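Local structure of esterase family protein (Staphylococcus aureus, 7L0A) at residues Tyr102-Tyr107 with Leu140-Lys145; Ala126-Gly131 with Ala245-Ala250. The protein probably hydrolyses S-formylglutathione to formate and glutathione, as a serine esterase of the esterase D family with an alpha/beta-hydrolase fold. One frame throughout, in Å; residues are numbered along the deposited sequence.

Contact 1. Residues Tyr102-Tyr107 with Leu140-Lys145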
# COMPACT_ATOMS: atom_id res chain seq x y z
N TYR B 102 -0.03 -14.50 12.04
CA TYR B 102 -0.45 -13.26 11.41
C TYR B 102 0.74 -12.39 11.03
O TYR B 102 0.79 -11.84 9.92
CB TYR B 102 -1.41 -12.51 12.34
CG TYR B 102 -1.69 -11.09 11.97
CD1 TYR B 102 -2.27 -10.75 10.75
CD2 TYR B 102 -1.31 -10.05 12.82
CE1 TYR B 102 -2.51 -9.42 10.42
CE2 TYR B 102 -1.53 -8.73 12.49
CZ TYR B 102 -2.13 -8.44 11.30
OH TYR B 102 -2.36 -7.10 10.97
N ILE B 103 1.70 -12.21 11.95
CA ILE B 103 2.85 -11.40 11.61
C ILE B 103 3.62 -12.03 10.44
O ILE B 103 4.11 -11.32 9.55
CB ILE B 103 3.76 -11.17 12.83
CG1 ILE B 103 3.04 -10.35 13.90
CG2 ILE B 103 5.02 -10.38 12.42
CD1 ILE B 103 2.51 -9.03 13.42
N LEU B 104 3.67 -13.36 10.38
CA LEU B 104 4.36 -14.01 9.26
C LEU B 104 3.57 -13.84 7.96
O LEU B 104 4.17 -13.73 6.89
CB LEU B 104 4.63 -15.47 9.58
CG LEU B 104 5.67 -15.64 10.68
CD1 LEU B 104 5.79 -17.11 11.03
CD2 LEU B 104 7.03 -15.10 10.30
N GLU B 105 2.24 -13.79 8.05
CA GLU B 105 1.43 -13.47 6.88
C GLU B 105 1.73 -12.06 6.39
O GLU B 105 1.88 -11.84 5.18
CB GLU B 105 -0.05 -13.61 7.23
CG GLU B 105 -0.97 -12.97 6.16
CD GLU B 105 -2.41 -12.89 6.61
OE1 GLU B 105 -2.87 -11.80 6.88
OE2 GLU B 105 -3.05 -13.98 6.76
N VAL B 106 1.79 -11.08 7.31
CA VAL B 106 2.09 -9.71 6.90
C VAL B 106 3.43 -9.68 6.18
O VAL B 106 3.58 -9.07 5.11
CB VAL B 106 2.06 -8.74 8.10
CG1 VAL B 106 2.54 -7.38 7.67
CG2 VAL B 106 0.66 -8.65 8.68
N TYR B 107 4.43 -10.34 6.78
CA TYR B 107 5.76 -10.42 6.17
C TYR B 107 5.66 -10.95 4.74
O TYR B 107 6.19 -10.33 3.80
CB TYR B 107 6.68 -11.31 7.02
CG TYR B 107 8.08 -11.41 6.46
CD1 TYR B 107 8.37 -12.25 5.38
CD2 TYR B 107 9.12 -10.66 7.00
CE1 TYR B 107 9.66 -12.28 4.83
CE2 TYR B 107 10.41 -10.72 6.48
CZ TYR B 107 10.67 -11.52 5.40
OH TYR B 107 11.95 -11.56 4.86
N LEU B 140 13.87 -15.91 17.86
CA LEU B 140 14.24 -17.24 18.31
C LEU B 140 13.52 -18.36 17.58
O LEU B 140 13.87 -19.52 17.79
CB LEU B 140 13.99 -17.38 19.82
CG LEU B 140 14.75 -16.42 20.74
CD1 LEU B 140 14.26 -16.42 22.17
CD2 LEU B 140 16.25 -16.73 20.72
N THR B 141 12.53 -18.06 16.73
CA THR B 141 11.84 -19.05 15.91
C THR B 141 11.97 -18.83 14.41
O THR B 141 11.76 -19.78 13.64
CB THR B 141 10.34 -19.09 16.27
OG1 THR B 141 9.76 -17.80 15.99
CG2 THR B 141 10.15 -19.46 17.75
N GLN B 142 12.27 -17.61 13.98
CA GLN B 142 12.45 -17.24 12.58
C GLN B 142 13.82 -16.58 12.38
O GLN B 142 13.94 -15.59 11.63
CB GLN B 142 11.33 -16.31 12.14
CG GLN B 142 9.95 -16.94 12.24
CD GLN B 142 9.67 -17.91 11.11
OE1 GLN B 142 10.14 -17.72 9.98
NE2 GLN B 142 8.88 -18.93 11.40
N GLY B 143 14.84 -17.10 13.06
CA GLY B 143 16.19 -16.55 12.99
C GLY B 143 16.81 -16.56 11.61
O GLY B 143 17.75 -15.79 11.36
N ASP B 144 16.35 -17.44 10.72
CA ASP B 144 16.84 -17.48 9.35
C ASP B 144 16.17 -16.43 8.47
O ASP B 144 16.56 -16.28 7.30
CB ASP B 144 16.62 -18.88 8.75
CG ASP B 144 15.16 -19.30 8.71
OD1 ASP B 144 14.33 -18.68 9.41
OD2 ASP B 144 14.85 -20.26 7.97
N LYS B 145 15.21 -15.69 9.00
CA LYS B 145 14.49 -14.67 8.27
C LYS B 145 14.99 -13.26 8.56
O LYS B 145 14.96 -12.40 7.68
CB LYS B 145 13.00 -14.77 8.62
CG LYS B 145 12.02 -14.01 7.75
CD LYS B 145 10.58 -14.51 8.04
CE LYS B 145 9.94 -15.19 6.82
NZ LYS B 145 9.78 -16.65 6.93
O HOH W 1 14.69 -12.75 5.02
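Both Tyr107, with chi1 at -179°, and Lys145, with chi1 at -166°, hold CG anti to the backbone N, and the two side chains run alongside one another, pointing opposite ways. The aliphatic part of Lys145 lies along one face of the phenol. Lys145 CG lies closest to Tyr107 CZ, and Lys145 CE comes to 3.5 Å from Tyr107 CE1 in a CH-pi contact. Bends at chi3 and chi4 lift the ammonium off the face and outward toward the rim. Lys145 NZ stands 5.3 Å from the centroid of the Tyr107 ring, so any cation-pi attraction is weak at most, and it donates instead to Gln142 OE1 at 3.3 Å, tilted 30° from the carbonyl plane. Gln142, bent at chi2, meets Leu104 head on: Leu104 CD1 touches Gln142 NE2 at 3.6 Å, while Leu104 CD2 packs on CG and CD of Gln142. The same amide nitrogen is hydrogen-bonded to Tyr100, one turn before Leu104 on helix 99-113, and this bond helps to fix the rotation of the amide. One water links Tyr107 OH, at 3.0 Å, to Lys145 O, to which it donates at 2.7 Å. No direct hydrogen bond joins the two segments. The chain leaving helix 130-141 therefore rests on helix 99-113 through methyl-on-amide, methylene and ring contacts, with water bridging at the phenol and the lysine charge directed to an amide oxygen.

Contact 2. Residues Ala126-Gly131 with Ala245-Ala250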
# COMPACT_ATOMS: atom_id res chain seq x y z
N ALA B 126 11.63 -5.36 15.07
CA ALA B 126 11.73 -4.58 16.29
C ALA B 126 10.35 -4.35 16.85
O ALA B 126 9.34 -4.45 16.13
CB ALA B 126 12.42 -3.23 16.05
N GLY B 127 10.29 -3.98 18.13
CA GLY B 127 9.02 -3.65 18.74
C GLY B 127 9.16 -3.43 20.21
O GLY B 127 10.17 -3.82 20.83
N HIS B 128 8.14 -2.83 20.80
CA HIS B 128 8.17 -2.54 22.23
C HIS B 128 7.06 -3.23 23.00
O HIS B 128 5.94 -3.45 22.51
CB HIS B 128 8.10 -1.02 22.46
CG HIS B 128 6.79 -0.40 22.09
ND1 HIS B 128 6.54 0.12 20.83
CD2 HIS B 128 5.66 -0.18 22.81
CE1 HIS B 128 5.32 0.61 20.80
NE2 HIS B 128 4.77 0.46 21.99
N SER B 129 7.37 -3.55 24.27
CA SER B 129 6.45 -4.13 25.24
C SER B 129 5.94 -5.46 24.69
O SER B 129 6.76 -6.38 24.50
CB SER B 129 5.38 -3.11 25.64
OG SER B 129 4.88 -3.46 26.91
N MET B 130 4.64 -5.65 24.44
CA MET B 130 4.26 -6.92 23.81
C MET B 130 4.85 -7.08 22.43
O MET B 130 5.04 -8.21 21.97
CB MET B 130 2.74 -7.09 23.75
CG MET B 130 2.16 -7.51 25.08
SD MET B 130 2.80 -9.04 25.77
CE MET B 130 2.50 -10.20 24.43
N GLY B 131 5.09 -5.97 21.71
CA GLY B 131 5.84 -6.04 20.48
C GLY B 131 7.29 -6.43 20.67
O GLY B 131 7.94 -6.86 19.72
N ALA B 245 7.99 8.84 24.38
CA ALA B 245 9.15 9.71 24.50
C ALA B 245 10.43 8.89 24.49
O ALA B 245 11.43 9.26 23.86
CB ALA B 245 9.04 10.55 25.76
N TYR B 246 10.42 7.73 25.17
CA TYR B 246 11.56 6.84 25.10
C TYR B 246 11.61 6.08 23.77
O TYR B 246 12.68 6.01 23.15
CB TYR B 246 11.54 5.84 26.28
CG TYR B 246 12.69 4.87 26.23
CD1 TYR B 246 13.97 5.28 26.56
CD2 TYR B 246 12.51 3.53 25.84
CE1 TYR B 246 15.04 4.40 26.49
CE2 TYR B 246 13.57 2.68 25.76
CZ TYR B 246 14.83 3.11 26.09
OH TYR B 246 15.92 2.27 26.02
N TRP B 247 10.49 5.50 23.31
CA TRP B 247 10.56 4.72 22.08
C TRP B 247 10.91 5.57 20.86
O TRP B 247 11.52 5.05 19.92
CB TRP B 247 9.25 3.92 21.84
CG TRP B 247 9.02 2.97 23.01
CD1 TRP B 247 9.96 2.25 23.64
CD2 TRP B 247 7.79 2.77 23.72
NE1 TRP B 247 9.40 1.58 24.71
CE2 TRP B 247 8.07 1.86 24.76
CE3 TRP B 247 6.49 3.22 23.57
CZ2 TRP B 247 7.11 1.44 25.66
CZ3 TRP B 247 5.54 2.83 24.44
CH2 TRP B 247 5.84 1.91 25.49
N ASP B 248 10.64 6.90 20.88
CA ASP B 248 11.10 7.74 19.78
C ASP B 248 12.62 7.77 19.72
O ASP B 248 13.23 7.56 18.66
CB ASP B 248 10.52 9.14 19.95
CG ASP B 248 10.95 10.10 18.86
OD1 ASP B 248 10.99 9.75 17.67
OD2 ASP B 248 11.24 11.28 19.21
N GLN B 249 13.26 8.01 20.87
CA GLN B 249 14.71 8.02 20.95
C GLN B 249 15.31 6.66 20.62
O GLN B 249 16.34 6.57 19.93
CB GLN B 249 15.15 8.42 22.36
CG GLN B 249 14.71 9.78 22.83
CD GLN B 249 15.04 10.01 24.30
OE1 GLN B 249 14.14 10.15 25.13
NE2 GLN B 249 16.33 10.04 24.63
N ALA B 250 14.70 5.60 21.16
CA ALA B 250 15.24 4.26 21.00
C ALA B 250 15.12 3.78 19.56
O ALA B 250 16.04 3.13 19.04
CB ALA B 250 14.51 3.29 21.94
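Trp247 of helix 244-259 stacks on His128, the residue just before the predicted nucleophile Ser129 in the GxSxG elbow of this alpha/beta-hydrolase fold. Early in 245-250, Tyr246 reaches Met208 of strand 204-210, and its ring has Trp247 NE1 at the edge, in plane.

Trp247 follows and carries the whole contact. Its CG sits beside the backbone N, anti to the carbonyl carbon, and the indole presents a face to the strand end. The imidazole of His128 lies over the six-membered ring, with centroids 3.8 Å apart and planes at 21°, so the stack is slightly splayed. Over the five-membered ring of Trp247 stands His128 CB, 3.7 Å from its centroid and almost on the normal, which makes a CH-pi contact. The side chains extend from their backbones nearly at right angles to each other while the ring planes stay almost parallel, His128 taking the first torsion that places CG between the backbone N and the carbonyl carbon. Both rings have a nitrogen bonded outside the pair, Trp247 NE1 to Ser153 and His128 ND1 to Tyr63, and these bonds help to set the rotation of each ring.

Farther along, Asp248 is held by Tyr72 and Ser68, and Ala250 packs on Leu152 and Met208, seating the helix against the sheet. On the other segment, Ser129 adopts the strained phi/psi of 59/-118° expected of a nucleophile elbow, and Gly127 and Gly131 leave room for the tight turn, in which a weak bond runs from Gly131 N to His128 O. The stack comes nearest at its rim, where His128 CD2 lies 3.4 Å from Trp247 CH2.

In the fold
Helix 130-141 connects the two contacts: its first turn belongs to the elbow of contact 2, and its last residues lead into contact 1. Their centres are 19 Å apart, on opposite sides of the chain's centre, and their nearest atoms are about 8 Å apart, so they do not touch. Contact 2 belongs to the predicted catalytic centre. It contains Ser129, and the Trp247 side chain is about 4 Å from that of His242 and about 5 Å from that of Asp213; a bound magnesium ion lies about 3 Å from the His128 side chain. Contact 1 is away from these sites and joins helix 99-113, which precedes strand 123-128, to the loop that follows helix 130-141.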